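Local coordinates for protein superoxide dismutase [Mn/Fe] (Aeropyrum pernix, PDB 3AK2) that probably catalyses the dismutation of superoxide to oxygen and hydrogen peroxide, working with either manganese or iron as the metal, at residues N37-G42 with W167-Y172; D102-E105 with G110-K113. One frame throughout, in Å; residues are numbered along the deposited sequence.

Contact 1 of 2, residues N37-G42 with W167-Y172; sequences NTYVKG and WEHAYY. With MN (manganese (II) ion), chain E.
One face of the Trp-167 indole carries two oxygens: OH of Tyr-39 stands over the rim of the six-membered ring, 4.0 Å from Trp-167 CZ3. O of the metal-bound water sits over the five-membered ring, 3.0 Å from Trp-167 CD1. Against the imidazole of His-169 the same OH comes obliquely, 3.5 Å from CE1, and CB of Trp-167 rests over one face of that imidazole. The phenol of Tyr-39 reaches from helix 25-54 to the loop after strand 159-165; within this pair of segments it touches through OH, while His-150 meets its ring edge to face. Its approach follows from chi1 of -49°, which sets CG beside the backbone N and anti to the carbonyl carbon. His-169 holds its CG between N and the carbonyl carbon (chi1 67°), a setting that points NE2 at the manganese ion, 2.2 Å away. The water, its O 2.1 Å from the manganese, and His-31, His-79 and Asp-165 complete a five-ligand site. ND1 of His-169 hydrogen-bonds OE2 of Glu-168 of the second subunit, a pairing returned in the other direction across the interface, so its ring is gripped at both nitrogens. Trp-167 is fixed by NE1, which hydrogen-bonds O of Lys-149, and by stacking on His-150. Tyr-39 is placed like the second-sphere tyrosine of the family, which in relatives stands in the substrate funnel. With its OH 4.7 Å from the manganese, it probably tunes the site and its access without ligating the metal.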
loop_
_atom_site.group_PDB
_atom_site.type_symbol
_atom_site.label_atom_id
_atom_site.label_comp_id
_atom_site.label_asym_id
_atom_site.label_seq_id
_atom_site.Cartn_x
_atom_site.Cartn_y
_atom_site.Cartn_z
ATOM N N ASN A 37 -2.332 12.090 19.903
ATOM C CA ASN A 37 -3.502 11.699 20.697
ATOM C C ASN A 37 -4.500 10.865 19.898
ATOM O O ASN A 37 -5.052 9.882 20.399
ATOM C CB ASN A 37 -4.202 12.928 21.280
ATOM C CG ASN A 37 -5.101 12.586 22.455
ATOM O OD1 ASN A 37 -4.741 11.781 23.315
ATOM N ND2 ASN A 37 -6.277 13.199 22.498
ATOM N N THR A 38 -4.721 11.254 18.647
ATOM C CA THR A 38 -5.649 10.545 17.773
ATOM C C THR A 38 -5.206 9.100 17.533
ATOM O O THR A 38 -6.036 8.192 17.516
ATOM C CB THR A 38 -5.855 11.316 16.452
ATOM O OG1 THR A 38 -6.564 12.529 16.728
ATOM C CG2 THR A 38 -6.650 10.502 15.440
ATOM N N TYR A 39 -3.904 8.882 17.365
ATOM C CA TYR A 39 -3.413 7.517 17.153
ATOM C C TYR A 39 -3.576 6.663 18.404
ATOM O O TYR A 39 -3.965 5.495 18.325
ATOM C CB TYR A 39 -1.964 7.502 16.659
ATOM C CG TYR A 39 -1.715 8.432 15.495
ATOM C CD1 TYR A 39 -2.548 8.428 14.376
ATOM C CD2 TYR A 39 -0.640 9.316 15.515
ATOM C CE1 TYR A 39 -2.319 9.296 13.313
ATOM C CE2 TYR A 39 -0.406 10.180 14.466
ATOM C CZ TYR A 39 -1.241 10.170 13.373
ATOM O OH TYR A 39 -0.981 11.032 12.332
ATOM N N VAL A 40 -3.307 7.249 19.567
ATOM C CA VAL A 40 -3.529 6.547 20.826
ATOM C C VAL A 40 -4.992 6.108 20.926
ATOM O O VAL A 40 -5.282 4.937 21.175
ATOM C CB VAL A 40 -3.142 7.420 22.041
ATOM C CG1 VAL A 40 -3.502 6.721 23.353
ATOM C CG2 VAL A 40 -1.656 7.757 22.001
ATOM N N LYS A 41 -5.909 7.049 20.713
ATOM C CA LYS A 41 -7.338 6.742 20.759
ATOM C C LYS A 41 -7.728 5.682 19.727
ATOM O O LYS A 41 -8.509 4.783 20.028
ATOM C CB LYS A 41 -8.174 8.002 20.530
ATOM C CG LYS A 41 -8.018 9.079 21.597
ATOM C CD LYS A 41 -8.861 10.318 21.272
ATOM C CE LYS A 41 -8.505 10.977 19.940
ATOM N NZ LYS A 41 -7.518 12.083 20.076
ATOM N N GLY A 42 -7.187 5.797 18.515
ATOM C CA GLY A 42 -7.491 4.853 17.447
ATOM C C GLY A 42 -7.027 3.442 17.751
ATOM O O GLY A 42 -7.711 2.472 17.416
ATOM N N TRP A 167 5.458 13.432 7.682
ATOM C CA TRP A 167 4.071 13.786 7.412
ATOM C C TRP A 167 4.015 15.299 7.263
ATOM O O TRP A 167 4.788 16.016 7.902
ATOM C CB TRP A 167 3.161 13.366 8.553
ATOM C CG TRP A 167 2.808 11.912 8.566
ATOM C CD1 TRP A 167 3.669 10.853 8.676
ATOM C CD2 TRP A 167 1.494 11.357 8.494
ATOM N NE1 TRP A 167 2.968 9.673 8.667
ATOM C CE2 TRP A 167 1.630 9.952 8.565
ATOM C CE3 TRP A 167 0.211 11.908 8.375
ATOM C CZ2 TRP A 167 0.528 9.089 8.514
ATOM C CZ3 TRP A 167 -0.881 11.054 8.327
ATOM C CH2 TRP A 167 -0.715 9.658 8.398
ATOM N N GLU A 168 3.104 15.784 6.431
ATOM C CA GLU A 168 3.020 17.222 6.186
ATOM C C GLU A 168 2.738 18.004 7.469
ATOM O O GLU A 168 3.286 19.091 7.659
ATOM C CB GLU A 168 2.009 17.519 5.079
ATOM C CG GLU A 168 2.453 16.941 3.733
ATOM C CD GLU A 168 1.489 17.202 2.595
ATOM O OE1 GLU A 168 0.262 17.087 2.794
ATOM O OE2 GLU A 168 1.977 17.498 1.482
ATOM N N HIS A 169 1.929 17.439 8.364
ATOM C CA HIS A 169 1.626 18.103 9.634
ATOM C C HIS A 169 2.850 18.355 10.513
ATOM O O HIS A 169 2.787 19.164 11.438
ATOM C CB HIS A 169 0.534 17.371 10.432
ATOM C CG HIS A 169 0.931 16.013 10.938
ATOM N ND1 HIS A 169 0.284 14.862 10.544
ATOM C CD2 HIS A 169 1.873 15.623 11.833
ATOM C CE1 HIS A 169 0.819 13.821 11.158
ATOM N NE2 HIS A 169 1.789 14.254 11.945
ATOM N N ALA A 170 3.948 17.651 10.249
ATOM C CA ALA A 170 5.165 17.830 11.032
ATOM C C ALA A 170 5.919 19.115 10.676
ATOM O O ALA A 170 6.774 19.562 11.443
ATOM C CB ALA A 170 6.081 16.605 10.899
ATOM N N TYR A 171 5.600 19.720 9.533
ATOM C CA TYR A 171 6.385 20.862 9.074
ATOM C C TYR A 171 5.627 21.967 8.340
ATOM O O TYR A 171 6.149 23.077 8.218
ATOM C CB TYR A 171 7.554 20.387 8.204
ATOM C CG TYR A 171 7.150 19.629 6.956
ATOM C CD1 TYR A 171 6.795 20.301 5.784
ATOM C CD2 TYR A 171 7.128 18.232 6.947
ATOM C CE1 TYR A 171 6.426 19.603 4.637
ATOM C CE2 TYR A 171 6.765 17.527 5.802
ATOM C CZ TYR A 171 6.410 18.215 4.658
ATOM O OH TYR A 171 6.064 17.516 3.528
ATOM N N TYR A 172 4.424 21.680 7.848
ATOM C CA TYR A 172 3.766 22.579 6.887
ATOM C C TYR A 172 3.525 24.000 7.386
ATOM O O TYR A 172 3.719 24.958 6.637
ATOM C CB TYR A 172 2.465 21.988 6.338
ATOM C CG TYR A 172 2.249 22.353 4.889
ATOM C CD1 TYR A 172 2.724 21.530 3.869
ATOM C CD2 TYR A 172 1.599 23.537 4.533
ATOM C CE1 TYR A 172 2.550 21.868 2.534
ATOM C CE2 TYR A 172 1.419 23.881 3.198
ATOM C CZ TYR A 172 1.893 23.042 2.207
ATOM O OH TYR A 172 1.711 23.384 0.886
HETATM MN MN MN E . 3.259 12.968 12.988
HETATM O O HOH W 1 3.104 11.395 11.575
#

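Contact 2 of 2, residues D102-E105 with G110-K113; sequences DLIE and GFEK
The CA atoms of Glu-105, in the last turn of helix 98-108, and Gly-110, just before helix 111-123, lie 4.0 Å apart. One backbone hydrogen bond ties the first helix to the start of the second: Gly-110 N donates to Ile-104 O at 3.2 Å. The N-H points nearly straight at the oxygen (164°), but the donor stands 38° out of the carbonyl plane. Gly-110 takes a positive phi of 111°, a region of backbone space that glycine enters readily.

Ile-104 uses both branches of its side chain. CG2, anti to the backbone N, lies against the Gly-110 carbonyl, 3.4 Å from O, and 3.6 Å from Phe-111 N. CD1 comes up to the edge of the Phe-111 ring near its plane, 4.4 Å from CD1 of that ring; Ile-104 also touches Leu-142 of strand 141-148, and Phe-111 packs on Thr-95 and Pro-96. Glu-105, exposed to solvent, sets out away from the other segment, then bends back at its second torsion, which brings OE2 to 3.4 Å from Gly-110 CA. The arrangement is a short connection between consecutive helices of the C-terminal alpha/beta domain of the superoxide dismutase fold, with Gly-110 as N-cap of the second.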
loop_
_atom_site.group_PDB
_atom_site.type_symbol
_atom_site.label_atom_id
_atom_site.label_comp_id
_atom_site.label_asym_id
_atom_site.label_seq_id
_atom_site.Cartn_x
_atom_site.Cartn_y
_atom_site.Cartn_z
ATOM N N ASP A 102 30.452 4.824 16.019
ATOM C CA ASP A 102 31.254 3.683 15.581
ATOM C C ASP A 102 30.584 2.920 14.441
ATOM O O ASP A 102 31.212 2.638 13.423
ATOM C CB ASP A 102 31.563 2.741 16.743
ATOM C CG ASP A 102 32.463 1.596 16.329
ATOM O OD1 ASP A 102 33.583 1.871 15.846
ATOM O OD2 ASP A 102 32.046 0.429 16.471
ATOM N N LEU A 103 29.307 2.589 14.613
ATOM C CA LEU A 103 28.574 1.887 13.563
ATOM C C LEU A 103 28.369 2.758 12.326
ATOM O O LEU A 103 28.436 2.267 11.201
ATOM C CB LEU A 103 27.243 1.338 14.085
ATOM C CG LEU A 103 27.310 0.156 15.058
ATOM C CD1 LEU A 103 25.912 -0.354 15.369
ATOM C CD2 LEU A 103 28.174 -0.978 14.515
ATOM N N ILE A 104 28.144 4.051 12.530
ATOM C CA ILE A 104 28.017 4.977 11.408
ATOM C C ILE A 104 29.306 5.018 10.576
ATOM O O ILE A 104 29.257 5.044 9.343
ATOM C CB ILE A 104 27.581 6.384 11.876
ATOM C CG1 ILE A 104 26.082 6.390 12.187
ATOM C CG2 ILE A 104 27.882 7.435 10.819
ATOM C CD1 ILE A 104 25.591 7.668 12.846
ATOM N N GLU A 105 30.451 4.993 11.256
ATOM C CA GLU A 105 31.755 4.962 10.594
ATOM C C GLU A 105 31.956 3.671 9.797
ATOM O O GLU A 105 32.368 3.709 8.636
ATOM C CB GLU A 105 32.882 5.137 11.623
ATOM C CG GLU A 105 34.301 5.164 11.038
ATOM C CD GLU A 105 34.542 6.319 10.071
ATOM O OE1 GLU A 105 35.295 6.123 9.092
ATOM O OE2 GLU A 105 33.989 7.420 10.286
ATOM N N GLY A 110 31.132 7.080 7.714
ATOM C CA GLY A 110 31.234 8.314 8.489
ATOM C C GLY A 110 29.947 9.109 8.579
ATOM O O GLY A 110 28.976 8.833 7.861
ATOM N N PHE A 111 29.946 10.108 9.458
ATOM C CA PHE A 111 28.730 10.859 9.757
ATOM C C PHE A 111 28.152 11.635 8.576
ATOM O O PHE A 111 26.938 11.637 8.379
ATOM C CB PHE A 111 28.912 11.788 10.962
ATOM C CG PHE A 111 27.660 12.530 11.323
ATOM C CD1 PHE A 111 26.607 11.865 11.938
ATOM C CD2 PHE A 111 27.510 13.876 11.007
ATOM C CE1 PHE A 111 25.434 12.531 12.257
ATOM C CE2 PHE A 111 26.337 14.553 11.322
ATOM C CZ PHE A 111 25.298 13.877 11.949
ATOM N N GLU A 112 29.001 12.294 7.795
ATOM C CA GLU A 112 28.502 13.080 6.667
ATOM C C GLU A 112 27.839 12.216 5.589
ATOM O O GLU A 112 26.798 12.591 5.047
ATOM C CB GLU A 112 29.593 13.982 6.073
ATOM C CG GLU A 112 30.087 15.085 7.019
ATOM C CD GLU A 112 28.980 16.010 7.527
ATOM O OE1 GLU A 112 28.065 16.362 6.749
ATOM O OE2 GLU A 112 29.036 16.397 8.713
ATOM N N LYS A 113 28.431 11.061 5.295
ATOM C CA LYS A 113 27.832 10.119 4.347
ATOM C C LYS A 113 26.493 9.585 4.869
ATOM O O LYS A 113 25.516 9.512 4.117
ATOM C CB LYS A 113 28.790 8.972 4.020
ATOM C CG LYS A 113 29.924 9.349 3.067
ATOM C CD LYS A 113 30.792 8.140 2.723
ATOM C CE LYS A 113 31.957 8.517 1.809
ATOM N NZ LYS A 113 31.489 9.033 0.493
#

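Overall arrangement
The two contacts lie on opposite sides of the chain's centre, about 31 Å apart between centres, and share no helix or strand. Contact 1 is wholly buried and joins the alpha-hairpin region to the C-terminal domain across 124 intervening residues; contact 2 is local, partly buried and nested within that loop. Their chemistry follows their place. In contact 1 aromatic and metal-binding groups meet round the manganese, with little surface shared and with the second subunit taking up polar ends. In contact 2 a backbone bond and an apolar isoleucine-phenylalanine touch join successive helices, while Lys-113 reaches Leu-54 of the third subunit.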